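Local coordinates for protein CD180 antigen (PDB 3T6Q) that may cooperate with MD-1 and TLR4 in the innate immune response of B-cells to bacterial lipopolysaccharide, leading to NF-kappa-B activation, at residues 49-60 and 74-85. Residues are numbered along the deposited sequence; the frame is centred on the assembly and turned at random.
Sequences QNTTFSRLINLT and EDTFQSQHRLDT. With NAG (2-acetamido-2-deoxy-beta-D-glucopyranose), chain R.
The Phe53 ring lies beside the Phe77 ring, nearly parallel (planes 9° apart) but slid so far that they barely overlap; Phe53 CE1 meets Phe77 CE2 at 3.6 Å. Successive turns of a leucine-rich-repeat solenoid meet here, in the loops that lead from the convex side back to the next parallel strand. The two phenylalanines, 24 residues or one repeat apart, point the same way into the core, consistent with the phenylalanine spine of leucine-rich repeats. Each has CG beside its backbone N and anti to the carbonyl carbon, a shared chi1 that sends both rings the same way, while Thr76 O sits at the edge of the Phe53 ring.

Gln80 shows how a buried amide joins neighbouring coils. Bent at chi2 (70°), it brings NE2 to Leu56 O at 2.8 Å and to Phe53 O at 3.2 Å, approaching both carbonyls from above their planes. Phe53 O also takes Leu56 N of its own beta turn, from the opposite face. Nearby, Ser79 OG donates to Ser54 O, in the carbonyl plane on a lone pair. Toward the strands, Thr60 O receives both Asp84 N and Thr85 N, handing the pairing on to the parallel ladder, and the Thr60 CG2 methyl covers one face of the Arg82 guanidinium.

The other end carries an N-linked sugar: Asn50 ND2 is bonded to C1 of the N-acetylglucosamine. Gln78, extended beyond CG, reaches from the next coil to hold its acetamide, with NE2 donating to the sugar O7 at 2.9 Å and 168°. One water accepts from Asn50 ND2 and donates both to Gln78 OE1 and to that same O7.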
ATOM      1  N   GLN A  49       2.642   1.926 -23.308  1.00 20.76           N
ATOM      2  CA  GLN A  49       2.165   0.896 -24.231  1.00 23.93           C
ATOM      3  C   GLN A  49       3.217   0.782 -25.370  1.00 24.02           C
ATOM      4  O   GLN A  49       4.241   1.461 -25.326  1.00 27.39           O
ATOM      5  CB  GLN A  49       0.767   1.290 -24.774  1.00 24.02           C
ATOM      6  CG  GLN A  49       0.717   2.615 -25.548  1.00 27.30           C
ATOM      7  CD  GLN A  49       0.326   3.785 -24.687  1.00 38.46           C
ATOM      8  OE1 GLN A  49      -0.373   3.632 -23.680  1.00 46.33           O
ATOM      9  NE2 GLN A  49       0.771   4.966 -25.066  1.00 40.04           N
ATOM     10  N   ASN A  50       2.944  -0.047 -26.374  1.00 25.22           N
ATOM     11  CA  ASN A  50       3.925  -0.386 -27.421  1.00 27.92           C
ATOM     12  C   ASN A  50       4.490   0.789 -28.168  1.00 26.99           C
ATOM     13  O   ASN A  50       5.629   0.735 -28.617  1.00 29.31           O
ATOM     14  CB  ASN A  50       3.364  -1.441 -28.389  1.00 31.07           C
ATOM     15  CG  ASN A  50       2.253  -0.889 -29.289  1.00 38.37           C
ATOM     16  OD1 ASN A  50       1.429  -0.077 -28.868  1.00 24.37           O
ATOM     17  ND2 ASN A  50       2.247  -1.328 -30.549  1.00 44.80           N
ATOM     18  N   THR A  51       3.750   1.893 -28.232  1.00 27.29           N
ATOM     19  CA  THR A  51       4.213   3.088 -28.932  1.00 28.58           C
ATOM     20  C   THR A  51       5.019   4.095 -28.083  1.00 32.05           C
ATOM     21  O   THR A  51       5.605   5.057 -28.613  1.00 28.17           O
ATOM     22  CB  THR A  51       3.018   3.849 -29.524  1.00 33.04           C
ATOM     23  OG1 THR A  51       2.040   4.007 -28.493  1.00 36.45           O
ATOM     24  CG2 THR A  51       2.385   3.047 -30.681  1.00 31.28           C
ATOM     25  N   THR A  52       5.034   3.914 -26.770  1.00 27.46           N
ATOM     26  CA  THR A  52       5.602   4.946 -25.901  1.00 25.72           C
ATOM     27  C   THR A  52       7.112   5.123 -26.086  1.00 22.51           C
ATOM     28  O   THR A  52       7.618   6.259 -26.153  1.00 25.43           O
ATOM     29  CB  THR A  52       5.319   4.606 -24.425  1.00 24.78           C
ATOM     30  OG1 THR A  52       3.905   4.382 -24.273  1.00 23.09           O
ATOM     31  CG2 THR A  52       5.821   5.745 -23.527  1.00 25.28           C
ATOM     32  N   PHE A  53       7.835   4.005 -26.175  1.00 23.57           N
ATOM     33  CA  PHE A  53       9.318   4.060 -26.157  1.00 25.87           C
ATOM     34  C   PHE A  53       9.957   3.503 -27.455  1.00 31.01           C
ATOM     35  O   PHE A  53      11.188   3.391 -27.544  1.00 26.01           O
ATOM     36  CB  PHE A  53       9.858   3.254 -24.939  1.00 22.06           C
ATOM     37  CG  PHE A  53       9.335   3.734 -23.579  1.00 24.70           C
ATOM     38  CD1 PHE A  53       8.502   2.911 -22.815  1.00 28.16           C
ATOM     39  CD2 PHE A  53       9.685   4.980 -23.063  1.00 25.74           C
ATOM     40  CE1 PHE A  53       8.011   3.344 -21.590  1.00 24.82           C
ATOM     41  CE2 PHE A  53       9.188   5.430 -21.811  1.00 23.78           C
ATOM     42  CZ  PHE A  53       8.359   4.608 -21.086  1.00 23.98           C
ATOM     43  N   SER A  54       9.135   3.120 -28.435  1.00 29.17           N
ATOM     44  CA  SER A  54       9.620   2.245 -29.525  1.00 34.29           C
ATOM     45  C   SER A  54      10.781   2.800 -30.365  1.00 32.17           C
ATOM     46  O   SER A  54      11.550   2.016 -30.907  1.00 32.76           O
ATOM     47  CB  SER A  54       8.474   1.744 -30.428  1.00 40.62           C
ATOM     48  OG  SER A  54       7.805   2.846 -30.989  1.00 41.16           O
ATOM     49  N   ARG A  55      10.963   4.119 -30.440  1.00 28.46           N
ATOM     50  CA  ARG A  55      12.112   4.605 -31.208  1.00 31.65           C
ATOM     51  C   ARG A  55      13.460   4.629 -30.450  1.00 34.70           C
ATOM     52  O   ARG A  55      14.519   4.710 -31.076  1.00 28.84           O
ATOM     53  CB  ARG A  55      11.800   5.941 -31.882  1.00 32.89           C
ATOM     54  CG  ARG A  55      11.800   7.108 -30.950  1.00 38.50           C
ATOM     55  CD  ARG A  55      11.652   8.374 -31.753  1.00 41.58           C
ATOM     56  NE  ARG A  55      11.626   9.521 -30.872  1.00 38.75           N
ATOM     57  CZ  ARG A  55      12.705  10.175 -30.478  1.00 40.03           C
ATOM     58  NH1 ARG A  55      12.576  11.209 -29.665  1.00 38.64           N
ATOM     59  NH2 ARG A  55      13.902   9.793 -30.903  1.00 34.51           N
ATOM     60  N   LEU A  56      13.422   4.523 -29.110  1.00 30.66           N
ATOM     61  CA  LEU A  56      14.631   4.570 -28.268  1.00 32.20           C
ATOM     62  C   LEU A  56      15.242   3.160 -28.123  1.00 33.57           C
ATOM     63  O   LEU A  56      15.194   2.503 -27.055  1.00 29.43           O
ATOM     64  CB  LEU A  56      14.325   5.230 -26.900  1.00 28.52           C
ATOM     65  CG  LEU A  56      13.774   6.647 -27.005  1.00 32.31           C
ATOM     66  CD1 LEU A  56      13.585   7.279 -25.620  1.00 29.47           C
ATOM     67  CD2 LEU A  56      14.637   7.561 -27.889  1.00 29.85           C
ATOM     68  N   ILE A  57      15.823   2.689 -29.226  1.00 27.96           N
ATOM     69  CA  ILE A  57      16.244   1.302 -29.327  1.00 28.08           C
ATOM     70  C   ILE A  57      17.519   1.013 -28.507  1.00 27.84           C
ATOM     71  O   ILE A  57      17.809  -0.143 -28.191  1.00 27.76           O
ATOM     72  CB  ILE A  57      16.498   0.897 -30.808  1.00 29.85           C
ATOM     73  CG1 ILE A  57      17.501   1.859 -31.451  1.00 29.93           C
ATOM     74  CG2 ILE A  57      15.168   0.814 -31.584  1.00 31.25           C
ATOM     75  CD1 ILE A  57      17.978   1.399 -32.821  1.00 36.28           C
ATOM     76  N   ASN A  58      18.277   2.064 -28.209  1.00 29.41           N
ATOM     77  CA  ASN A  58      19.568   1.910 -27.548  1.00 28.65           C
ATOM     78  C   ASN A  58      19.559   2.163 -26.018  1.00 27.03           C
ATOM     79  O   ASN A  58      20.632   2.262 -25.420  1.00 27.54           O
ATOM     80  CB  ASN A  58      20.588   2.836 -28.206  1.00 28.24           C
ATOM     81  CG  ASN A  58      21.249   2.212 -29.448  1.00 35.58           C
ATOM     82  OD1 ASN A  58      20.889   1.139 -29.904  1.00 33.56           O
ATOM     83  ND2 ASN A  58      22.269   2.878 -29.945  1.00 49.62           N
ATOM     84  N   LEU A  59      18.377   2.281 -25.397  1.00 26.60           N
ATOM     85  CA  LEU A  59      18.295   2.527 -23.939  1.00 25.57           C
ATOM     86  C   LEU A  59      18.962   1.394 -23.183  1.00 23.45           C
ATOM     87  O   LEU A  59      18.675   0.203 -23.447  1.00 22.89           O
ATOM     88  CB  LEU A  59      16.836   2.654 -23.467  1.00 23.98           C
ATOM     89  CG  LEU A  59      16.067   3.916 -23.880  1.00 25.57           C
ATOM     90  CD1 LEU A  59      14.621   3.889 -23.393  1.00 24.23           C
ATOM     91  CD2 LEU A  59      16.805   5.185 -23.442  1.00 27.54           C
ATOM     92  N   THR A  60      19.873   1.742 -22.270  1.00 22.94           N
ATOM     93  CA  THR A  60      20.370   0.741 -21.309  1.00 22.91           C
ATOM     94  C   THR A  60      19.852   1.011 -19.866  1.00 22.72           C
ATOM     95  O   THR A  60      19.848   0.119 -19.028  1.00 24.08           O
ATOM     96  CB  THR A  60      21.923   0.693 -21.301  1.00 24.02           C
ATOM     97  OG1 THR A  60      22.427   1.935 -20.817  1.00 25.88           O
ATOM     98  CG2 THR A  60      22.475   0.491 -22.755  1.00 22.59           C
ATOM     99  N   GLU A  74       0.605  -4.356 -23.513  1.00 26.44           N
ATOM    100  CA  GLU A  74       1.422  -5.342 -24.254  1.00 30.08           C
ATOM    101  C   GLU A  74       2.602  -4.670 -24.945  1.00 24.81           C
ATOM    102  O   GLU A  74       2.504  -3.540 -25.409  1.00 26.70           O
ATOM    103  CB  GLU A  74       0.570  -6.161 -25.244  1.00 35.18           C
ATOM    104  CG  GLU A  74      -0.035  -5.347 -26.376  1.00 40.60           C
ATOM    105  CD  GLU A  74      -1.310  -5.951 -26.958  1.00 48.27           C
ATOM    106  OE1 GLU A  74      -1.781  -5.409 -27.977  1.00 54.55           O
ATOM    107  OE2 GLU A  74      -1.855  -6.930 -26.404  1.00 52.17           O
ATOM    108  N   ASP A  75       3.751  -5.348 -24.953  1.00 28.82           N
ATOM    109  CA  ASP A  75       4.930  -4.848 -25.660  1.00 27.86           C
ATOM    110  C   ASP A  75       5.356  -3.410 -25.370  1.00 26.94           C
ATOM    111  O   ASP A  75       5.958  -2.756 -26.226  1.00 24.45           O
ATOM    112  CB  ASP A  75       4.709  -5.016 -27.186  1.00 36.58           C
ATOM    113  CG  ASP A  75       4.420  -6.465 -27.574  1.00 38.87           C
ATOM    114  OD1 ASP A  75       5.216  -7.348 -27.192  1.00 38.63           O
ATOM    115  OD2 ASP A  75       3.392  -6.734 -28.244  1.00 39.74           O
ATOM    116  N   THR A  76       5.096  -2.903 -24.151  1.00 23.47           N
ATOM    117  CA  THR A  76       5.540  -1.548 -23.816  1.00 21.83           C
ATOM    118  C   THR A  76       7.070  -1.312 -24.071  1.00 23.99           C
ATOM    119  O   THR A  76       7.510  -0.210 -24.509  1.00 26.41           O
ATOM    120  CB  THR A  76       5.185  -1.208 -22.333  1.00 23.94           C
ATOM    121  OG1 THR A  76       3.749  -1.109 -22.195  1.00 21.94           O
ATOM    122  CG2 THR A  76       5.814   0.094 -21.929  1.00 21.60           C
ATOM    123  N   PHE A  77       7.862  -2.330 -23.765  1.00 20.94           N
ATOM    124  CA  PHE A  77       9.349  -2.212 -23.812  1.00 22.22           C
ATOM    125  C   PHE A  77       9.923  -2.993 -24.988  1.00 24.37           C
ATOM    126  O   PHE A  77      11.069  -3.483 -24.945  1.00 20.55           O
ATOM    127  CB  PHE A  77       9.946  -2.668 -22.473  1.00 19.10           C
ATOM    128  CG  PHE A  77       9.500  -1.793 -21.332  1.00 18.72           C
ATOM    129  CD1 PHE A  77       8.585  -2.260 -20.400  1.00 22.21           C
ATOM    130  CD2 PHE A  77       9.930  -0.461 -21.260  1.00 19.26           C
ATOM    131  CE1 PHE A  77       8.136  -1.418 -19.372  1.00 21.36           C
ATOM    132  CE2 PHE A  77       9.495   0.375 -20.225  1.00 19.17           C
ATOM    133  CZ  PHE A  77       8.595  -0.109 -19.295  1.00 18.43           C
ATOM    134  N   GLN A  78       9.118  -3.100 -26.052  1.00 27.49           N
ATOM    135  CA  GLN A  78       9.467  -3.989 -27.186  1.00 27.97           C
ATOM    136  C   GLN A  78      10.795  -3.657 -27.818  1.00 23.07           C
ATOM    137  O   GLN A  78      11.461  -4.564 -28.272  1.00 29.50           O
ATOM    138  CB  GLN A  78       8.360  -4.016 -28.283  1.00 30.59           C
ATOM    139  CG  GLN A  78       8.116  -2.675 -28.944  1.00 31.16           C
ATOM    140  CD  GLN A  78       6.959  -2.718 -29.929  1.00 31.77           C
ATOM    141  OE1 GLN A  78       6.268  -3.729 -30.046  1.00 33.54           O
ATOM    142  NE2 GLN A  78       6.746  -1.616 -30.630  1.00 38.20           N
ATOM    143  N   SER A  79      11.187  -2.373 -27.867  1.00 27.37           N
ATOM    144  CA  SER A  79      12.424  -2.004 -28.570  1.00 30.49           C
ATOM    145  C   SER A  79      13.652  -1.888 -27.674  1.00 30.85           C
ATOM    146  O   SER A  79      14.738  -1.496 -28.151  1.00 27.70           O
ATOM    147  CB  SER A  79      12.277  -0.686 -29.326  1.00 33.65           C
ATOM    148  OG  SER A  79      11.216  -0.714 -30.268  1.00 37.47           O
ATOM    149  N   GLN A  80      13.483  -2.178 -26.378  1.00 26.22           N
ATOM    150  CA  GLN A  80      14.550  -1.965 -25.371  1.00 21.49           C
ATOM    151  C   GLN A  80      15.341  -3.273 -25.171  1.00 24.33           C
ATOM    152  O   GLN A  80      15.471  -3.790 -24.062  1.00 22.13           O
ATOM    153  CB  GLN A  80      13.921  -1.472 -24.037  1.00 20.89           C
ATOM    154  CG  GLN A  80      13.696   0.032 -23.996  1.00 22.40           C
ATOM    155  CD  GLN A  80      12.575   0.465 -24.926  1.00 23.06           C
ATOM    156  OE1 GLN A  80      11.412   0.084 -24.720  1.00 27.58           O
ATOM    157  NE2 GLN A  80      12.898   1.278 -25.916  1.00 26.58           N
ATOM    158  N   HIS A  81      15.874  -3.797 -26.273  1.00 23.53           N
ATOM    159  CA  HIS A  81      16.636  -5.032 -26.305  1.00 26.14           C
ATOM    160  C   HIS A  81      17.903  -4.907 -25.471  1.00 23.99           C
ATOM    161  O   HIS A  81      18.399  -5.903 -24.932  1.00 23.41           O
ATOM    162  CB  HIS A  81      16.983  -5.354 -27.793  1.00 28.08           C
ATOM    163  CG  HIS A  81      15.780  -5.813 -28.640  1.00 34.26           C
ATOM    164  ND1 HIS A  81      15.892  -6.710 -29.651  1.00 33.00           N
ATOM    165  CD2 HIS A  81      14.426  -5.454 -28.592  1.00 39.91           C
ATOM    166  CE1 HIS A  81      14.676  -6.941 -30.206  1.00 36.65           C
ATOM    167  NE2 HIS A  81      13.776  -6.157 -29.571  1.00 39.46           N
ATOM    168  N   ARG A  82      18.435  -3.682 -25.354  1.00 23.76           N
ATOM    169  CA  ARG A  82      19.699  -3.471 -24.640  1.00 26.48           C
ATOM    170  C   ARG A  82      19.474  -3.015 -23.166  1.00 24.83           C
ATOM    171  O   ARG A  82      20.408  -2.680 -22.462  1.00 26.98           O
ATOM    172  CB  ARG A  82      20.607  -2.504 -25.406  1.00 29.31           C
ATOM    173  CG  ARG A  82      20.977  -2.970 -26.832  1.00 36.02           C
ATOM    174  CD  ARG A  82      22.377  -2.525 -27.267  1.00 43.57           C
ATOM    175  NE  ARG A  82      22.547  -1.074 -27.148  1.00 58.51           N
ATOM    176  CZ  ARG A  82      23.396  -0.447 -26.323  1.00 61.04           C
ATOM    177  NH1 ARG A  82      24.224  -1.126 -25.522  1.00 53.95           N
ATOM    178  NH2 ARG A  82      23.416   0.887 -26.303  1.00 49.57           N
ATOM    179  N   LEU A  83      18.232  -3.028 -22.697  1.00 25.26           N
ATOM    180  CA  LEU A  83      17.913  -2.440 -21.380  1.00 22.60           C
ATOM    181  C   LEU A  83      18.576  -3.226 -20.245  1.00 21.99           C
ATOM    182  O   LEU A  83      18.436  -4.453 -20.153  1.00 24.38           O
ATOM    183  CB  LEU A  83      16.404  -2.446 -21.165  1.00 28.90           C
ATOM    184  CG  LEU A  83      15.699  -1.160 -20.706  1.00 34.75           C
ATOM    185  CD1 LEU A  83      14.500  -1.524 -19.852  1.00 23.08           C
ATOM    186  CD2 LEU A  83      16.543  -0.095 -20.058  1.00 28.24           C
ATOM    187  N   ASP A  84      19.328  -2.512 -19.412  1.00 24.11           N
ATOM    188  CA  ASP A  84      20.022  -3.112 -18.258  1.00 24.58           C
ATOM    189  C   ASP A  84      19.259  -2.853 -16.924  1.00 20.37           C
ATOM    190  O   ASP A  84      19.110  -3.763 -16.123  1.00 22.02           O
ATOM    191  CB  ASP A  84      21.442  -2.533 -18.196  1.00 30.59           C
ATOM    192  CG  ASP A  84      22.300  -3.168 -17.103  1.00 40.51           C
ATOM    193  OD1 ASP A  84      22.476  -4.402 -17.102  1.00 53.49           O
ATOM    194  OD2 ASP A  84      22.827  -2.432 -16.248  1.00 49.61           O
ATOM    195  N   THR A  85      18.774  -1.620 -16.729  1.00 19.97           N
ATOM    196  CA  THR A  85      18.088  -1.194 -15.469  1.00 21.15           C
ATOM    197  C   THR A  85      16.779  -0.548 -15.861  1.00 18.03           C
ATOM    198  O   THR A  85      16.752   0.300 -16.750  1.00 20.69           O
ATOM    199  CB  THR A  85      18.960  -0.176 -14.696  1.00 24.52           C
ATOM    200  OG1 THR A  85      20.143  -0.854 -14.274  1.00 23.05           O
ATOM    201  CG2 THR A  85      18.250   0.400 -13.404  1.00 21.51           C
TER
HETATM  202  C1  NAG R 702       1.258  -0.921 -31.524  1.00 47.57           C
HETATM  203  C2  NAG R 702       1.841  -0.839 -32.947  1.00 42.35           C
HETATM  204  C3  NAG R 702       0.704  -0.702 -33.984  1.00 46.25           C
HETATM  205  C4  NAG R 702      -0.504  -1.615 -33.717  1.00 49.12           C
HETATM  206  C5  NAG R 702      -0.924  -1.412 -32.266  1.00 51.46           C
HETATM  207  C6  NAG R 702      -2.175  -2.160 -31.824  1.00 53.64           C
HETATM  208  C7  NAG R 702       4.182  -0.025 -32.844  1.00 40.76           C
HETATM  209  C8  NAG R 702       5.141   1.113 -32.966  1.00 40.46           C
HETATM  210  N2  NAG R 702       2.866   0.204 -33.055  1.00 40.22           N
HETATM  211  O3  NAG R 702       1.209  -1.064 -35.240  1.00 58.35           O
HETATM  212  O4  NAG R 702      -1.554  -1.331 -34.626  1.00 57.87           O
HETATM  213  O5  NAG R 702       0.161  -1.831 -31.473  1.00 45.27           O
HETATM  214  O6  NAG R 702      -1.888  -3.528 -31.796  1.00 50.12           O
HETATM  215  O7  NAG R 702       4.660  -1.127 -32.561  1.00 37.22           O
HETATM  216  O   HOH W   1       7.401   1.275 -26.551  1.00 28.33           O
HETATM  217  O   HOH W   2       0.674  -1.764 -26.259  1.00 28.86           O
HETATM  218  O   HOH W   3       3.795  -3.440 -31.317  1.00 34.71           O
HETATM  219  O   HOH W   4      17.433  -0.816 -25.672  1.00 24.13           O